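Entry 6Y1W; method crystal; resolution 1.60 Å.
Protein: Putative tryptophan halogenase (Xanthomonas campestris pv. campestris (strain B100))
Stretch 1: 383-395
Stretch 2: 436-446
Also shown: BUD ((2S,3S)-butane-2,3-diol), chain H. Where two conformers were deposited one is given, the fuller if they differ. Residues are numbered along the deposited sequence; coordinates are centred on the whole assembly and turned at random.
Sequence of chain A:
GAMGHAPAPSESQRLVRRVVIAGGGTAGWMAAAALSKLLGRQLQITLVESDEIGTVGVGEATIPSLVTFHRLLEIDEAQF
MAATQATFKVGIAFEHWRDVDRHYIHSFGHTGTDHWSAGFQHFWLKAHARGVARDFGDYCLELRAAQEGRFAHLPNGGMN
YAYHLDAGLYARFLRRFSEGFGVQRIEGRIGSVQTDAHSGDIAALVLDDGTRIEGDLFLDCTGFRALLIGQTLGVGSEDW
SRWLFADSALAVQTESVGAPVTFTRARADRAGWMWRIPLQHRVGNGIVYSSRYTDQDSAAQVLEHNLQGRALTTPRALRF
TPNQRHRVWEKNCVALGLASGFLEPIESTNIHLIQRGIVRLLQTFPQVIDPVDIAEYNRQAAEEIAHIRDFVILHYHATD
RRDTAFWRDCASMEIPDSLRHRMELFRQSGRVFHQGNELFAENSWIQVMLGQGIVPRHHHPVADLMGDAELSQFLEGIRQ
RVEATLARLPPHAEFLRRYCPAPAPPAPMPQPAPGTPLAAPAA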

# COMPACT_ATOMS: atom_id res chain seq x y z
N GLU A 383 -0.13 12.89 -2.64
CA GLU A 383 -0.15 12.03 -1.46
C GLU A 383 1.26 11.62 -1.06
O GLU A 383 1.60 11.61 0.13
CB GLU A 383 -1.02 10.79 -1.71
CG GLU A 383 -2.49 11.14 -1.55
CD GLU A 383 -3.45 10.13 -2.12
OE1 GLU A 383 -3.01 9.02 -2.49
OE2 GLU A 383 -4.65 10.46 -2.20
N GLU A 384 2.10 11.27 -2.04
CA GLU A 384 3.44 10.82 -1.70
C GLU A 384 4.27 11.93 -1.08
O GLU A 384 5.00 11.69 -0.10
CB GLU A 384 4.14 10.26 -2.94
CG GLU A 384 3.62 8.89 -3.33
CD GLU A 384 4.34 8.38 -4.59
OE1 GLU A 384 5.56 8.63 -4.73
OE2 GLU A 384 3.70 7.72 -5.42
N ILE A 385 4.17 13.15 -1.60
CA ILE A 385 5.06 14.21 -1.12
C ILE A 385 4.60 14.69 0.26
O ILE A 385 5.43 15.05 1.10
CB ILE A 385 5.16 15.37 -2.13
CG1 ILE A 385 6.28 16.33 -1.72
CG2 ILE A 385 3.85 16.18 -2.27
CD1 ILE A 385 7.51 15.69 -1.59
N ALA A 386 3.30 14.70 0.50
CA ALA A 386 2.81 15.15 1.80
C ALA A 386 3.29 14.21 2.89
O ALA A 386 3.60 14.64 4.00
CB ALA A 386 1.29 15.24 1.80
N HIS A 387 3.35 12.91 2.58
CA HIS A 387 3.86 11.95 3.54
C HIS A 387 5.35 12.20 3.85
O HIS A 387 5.79 12.11 5.01
CB HIS A 387 3.69 10.53 3.01
CG HIS A 387 4.63 9.59 3.66
ND1 HIS A 387 4.42 9.13 4.93
CD2 HIS A 387 5.83 9.10 3.26
CE1 HIS A 387 5.44 8.36 5.29
NE2 HIS A 387 6.30 8.32 4.29
N ILE A 388 6.15 12.47 2.82
CA ILE A 388 7.55 12.77 3.07
C ILE A 388 7.69 14.08 3.84
O ILE A 388 8.49 14.17 4.79
CB ILE A 388 8.33 12.77 1.75
CG1 ILE A 388 8.33 11.36 1.15
CG2 ILE A 388 9.75 13.15 1.93
CD1 ILE A 388 8.78 11.36 -0.39
N ARG A 389 6.90 15.10 3.46
CA ARG A 389 6.88 16.37 4.19
C ARG A 389 6.68 16.14 5.67
O ARG A 389 7.41 16.71 6.51
CB ARG A 389 5.77 17.27 3.63
CG ARG A 389 5.64 18.61 4.40
CD ARG A 389 4.25 19.18 4.26
NE ARG A 389 3.29 18.30 4.90
CZ ARG A 389 1.98 18.32 4.63
NH1 ARG A 389 1.53 19.21 3.73
NH2 ARG A 389 1.14 17.48 5.27
N ASP A 390 5.69 15.28 6.03
CA ASP A 390 5.39 15.07 7.44
C ASP A 390 6.58 14.47 8.16
O ASP A 390 6.83 14.79 9.34
CB ASP A 390 4.17 14.15 7.61
CG ASP A 390 2.85 14.87 7.32
OD1 ASP A 390 2.86 16.10 7.05
OD2 ASP A 390 1.81 14.15 7.33
N PHE A 391 7.32 13.58 7.49
CA PHE A 391 8.45 12.94 8.13
C PHE A 391 9.60 13.94 8.34
O PHE A 391 10.33 13.84 9.34
CB PHE A 391 8.91 11.75 7.27
CG PHE A 391 9.68 10.70 8.07
CD1 PHE A 391 9.00 9.67 8.70
CD2 PHE A 391 11.08 10.76 8.18
CE1 PHE A 391 9.71 8.71 9.45
CE2 PHE A 391 11.78 9.82 8.91
CZ PHE A 391 11.10 8.79 9.54
N VAL A 392 9.78 14.87 7.40
CA VAL A 392 10.77 15.92 7.58
C VAL A 392 10.38 16.81 8.74
O VAL A 392 11.20 17.13 9.61
CB VAL A 392 10.94 16.70 6.26
CG1 VAL A 392 11.81 17.98 6.45
CG2 VAL A 392 11.50 15.77 5.16
N ILE A 393 9.08 17.17 8.82
CA ILE A 393 8.61 17.98 9.95
C ILE A 393 8.85 17.27 11.27
O ILE A 393 9.26 17.89 12.27
CB ILE A 393 7.12 18.31 9.79
CG1 ILE A 393 6.93 19.23 8.59
CG2 ILE A 393 6.61 19.06 11.02
CD1 ILE A 393 5.46 19.36 8.15
N LEU A 394 8.64 15.95 11.29
CA LEU A 394 8.88 15.17 12.50
C LEU A 394 10.28 15.41 13.07
O LEU A 394 10.44 15.53 14.29
CB LEU A 394 8.68 13.70 12.16
CG LEU A 394 9.14 12.72 13.22
CD1 LEU A 394 8.34 12.85 14.54
CD2 LEU A 394 9.01 11.31 12.68
N HIS A 395 11.29 15.51 12.21
CA HIS A 395 12.66 15.69 12.71
C HIS A 395 12.82 16.98 13.51
O HIS A 395 13.60 17.01 14.47
CB HIS A 395 13.64 15.67 11.53
CG HIS A 395 14.10 14.30 11.15
ND1 HIS A 395 14.79 13.49 12.04
CD2 HIS A 395 13.97 13.59 10.00
CE1 HIS A 395 15.07 12.34 11.44
NE2 HIS A 395 14.60 12.38 10.20
N GLY A 436 -0.16 2.52 1.81
CA GLY A 436 -0.01 2.68 0.37
C GLY A 436 1.41 2.63 -0.14
O GLY A 436 2.13 1.66 0.11
N ASN A 437 1.83 3.67 -0.87
CA ASN A 437 3.23 3.79 -1.29
C ASN A 437 3.92 4.92 -0.55
O ASN A 437 4.78 5.59 -1.14
CB ASN A 437 3.44 4.04 -2.80
CG ASN A 437 2.56 3.22 -3.68
OD1 ASN A 437 2.45 2.00 -3.51
ND2 ASN A 437 1.98 3.86 -4.68
N GLU A 438 3.54 5.18 0.70
CA GLU A 438 4.35 6.08 1.51
C GLU A 438 5.79 5.58 1.49
O GLU A 438 6.04 4.37 1.54
CB GLU A 438 3.84 6.13 2.95
CG GLU A 438 2.57 6.92 3.07
CD GLU A 438 1.87 6.65 4.38
OE1 GLU A 438 2.29 5.72 5.12
OE2 GLU A 438 0.90 7.38 4.69
N LEU A 439 6.72 6.54 1.41
CA LEU A 439 8.13 6.17 1.38
C LEU A 439 8.57 5.52 2.69
O LEU A 439 9.27 4.51 2.68
CB LEU A 439 8.98 7.40 1.07
CG LEU A 439 10.48 7.21 1.28
CD1 LEU A 439 11.06 6.14 0.34
CD2 LEU A 439 11.19 8.54 1.05
N PHE A 440 8.26 6.14 3.83
CA PHE A 440 8.92 5.75 5.06
C PHE A 440 8.24 4.53 5.67
O PHE A 440 7.02 4.54 5.92
CB PHE A 440 8.98 6.95 6.02
CG PHE A 440 9.93 8.02 5.52
CD1 PHE A 440 11.30 7.79 5.55
CD2 PHE A 440 9.46 9.21 4.97
CE1 PHE A 440 12.17 8.73 5.08
CE2 PHE A 440 10.33 10.16 4.48
CZ PHE A 440 11.69 9.93 4.54
N ALA A 441 9.02 3.48 5.87
CA ALA A 441 8.54 2.23 6.42
C ALA A 441 8.28 2.36 7.93
O ALA A 441 8.67 3.33 8.58
CB ALA A 441 9.57 1.13 6.16
N GLU A 442 7.58 1.37 8.47
CA GLU A 442 7.39 1.33 9.92
C GLU A 442 8.70 1.45 10.67
O GLU A 442 8.77 2.19 11.67
CB GLU A 442 6.64 0.04 10.30
CG GLU A 442 5.18 0.09 9.87
CD GLU A 442 4.40 -1.16 10.22
OE1 GLU A 442 4.97 -2.06 10.85
OE2 GLU A 442 3.21 -1.24 9.85
N ASN A 443 9.77 0.77 10.22
CA ASN A 443 11.06 0.86 10.90
C ASN A 443 11.54 2.31 11.03
O ASN A 443 12.18 2.68 12.03
CB ASN A 443 12.13 0.04 10.14
CG ASN A 443 13.50 0.08 10.83
OD1 ASN A 443 13.65 -0.50 11.89
ND2 ASN A 443 14.47 0.74 10.24
N SER A 444 11.30 3.11 9.99
CA SER A 444 11.76 4.50 9.98
C SER A 444 11.01 5.33 11.01
O SER A 444 11.63 6.06 11.79
CB SER A 444 11.55 5.11 8.59
OG SER A 444 12.52 4.59 7.69
N TRP A 445 9.67 5.22 11.01
CA TRP A 445 8.86 5.92 12.02
C TRP A 445 9.31 5.54 13.44
O TRP A 445 9.44 6.41 14.32
CB TRP A 445 7.37 5.57 11.85
CG TRP A 445 6.71 6.25 10.71
CD1 TRP A 445 6.37 5.67 9.50
CD2 TRP A 445 6.26 7.61 10.63
NE1 TRP A 445 5.76 6.59 8.70
CE2 TRP A 445 5.69 7.79 9.35
CE3 TRP A 445 6.30 8.69 11.52
CZ2 TRP A 445 5.15 9.02 8.94
CZ3 TRP A 445 5.78 9.92 11.11
CH2 TRP A 445 5.20 10.07 9.82
N ILE A 446 9.56 4.24 13.67
CA ILE A 446 9.96 3.78 15.00
C ILE A 446 11.34 4.31 15.36
O ILE A 446 11.53 4.90 16.42
CB ILE A 446 9.94 2.25 15.09
CG1 ILE A 446 8.56 1.68 14.79
CG2 ILE A 446 10.47 1.77 16.45
CD1 ILE A 446 8.60 0.18 14.50
C1 BUD H . 14.32 5.19 2.65
O1 BUD H . 14.14 5.84 4.93
C2 BUD H . 13.40 5.29 3.87
O2 BUD H . 11.94 3.93 5.31
C3 BUD H . 12.88 3.90 4.24
C4 BUD H . 12.22 3.27 3.01
O HOH W 1 5.96 8.93 -0.12

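A helix laid against a loop illustrates a general principle: a loop that forms no backbone ladder with its neighbour can still be held precisely if one polar side chain fixes its main chain and aromatic rings fill the space that remains. In this putative tryptophan halogenase, residues 383-395 are wholly helical, part of a longer helix carried by regular i to i+4 bonds such as V392 N to I388 O (3.0 Å). The second stretch approaches as a loop, nearest where the CA atoms of E384 and E438 are 5.8 Å apart, and then turns into a helix at E442, with A441 at the N-cap position. The bond from W445 N to A441 O (3.2 Å) belongs to this first turn. The two helices run in broadly the same direction, 24° apart, but their axes come no closer than 12.0 Å, leaving room for large side chains between them.

H387 is the polar anchor. Its CA-to-CB bond points toward the loop, and the t rotamer at chi1 brings the imidazole alongside the loop backbone. There F440 N donates a hydrogen bond to H387 NE2 over 3.0 Å, nearly straight at 167°, with the amide lying near the ring plane, where the nitrogen lone pair is directed. Histidine suits this position because it offers both an acceptor at its edge and a flat face for packing. E438 uses that face: its CB sits 3.4 Å from the centroid of the H387 ring, almost exactly on the normal, a CH-pi contact made by the aliphatic part of an acidic side chain. A single water completes the backbone connection, donating to E384 O and accepting from L439 N, both at 2.9 Å, and so bridges two main-chain groups that do not meet directly, E384 O already being held within the helix by I388 N.

One helical turn beyond H387, F391 also points toward the second stretch and forms the centre of the aromatic cluster. Its ring stacks face to face on that of F440, with centroids 3.9 Å apart and planes at 12°; F440, buried and likewise directed toward its partner, thus binds through its backbone to H387 and through its ring to F391. The edge of F391 meets the face of W445, with F391 CE1 3.8 Å from W445 CD2. The CA-to-CB bond of W445 points sideways, but the long indole brings its end nearer to the first helix, where L394 CD2 packs 3.9 Å from W445 CZ3. I388 packs against both neighbours: its CD1 lies 4.0 Å from L439 CD2, and its CG2 lies 4.0 Å from F440 CE2 at the edge of the phenyl ring.

The contact buries 609 Å² in all, with H387 and F391 the most extensively covered residues. Butane-2,3-diol adjoins the second stretch, its O2 accepting a hydrogen bond from A441 N (3.0 Å) and sharing another with S444 OG (2.5 Å).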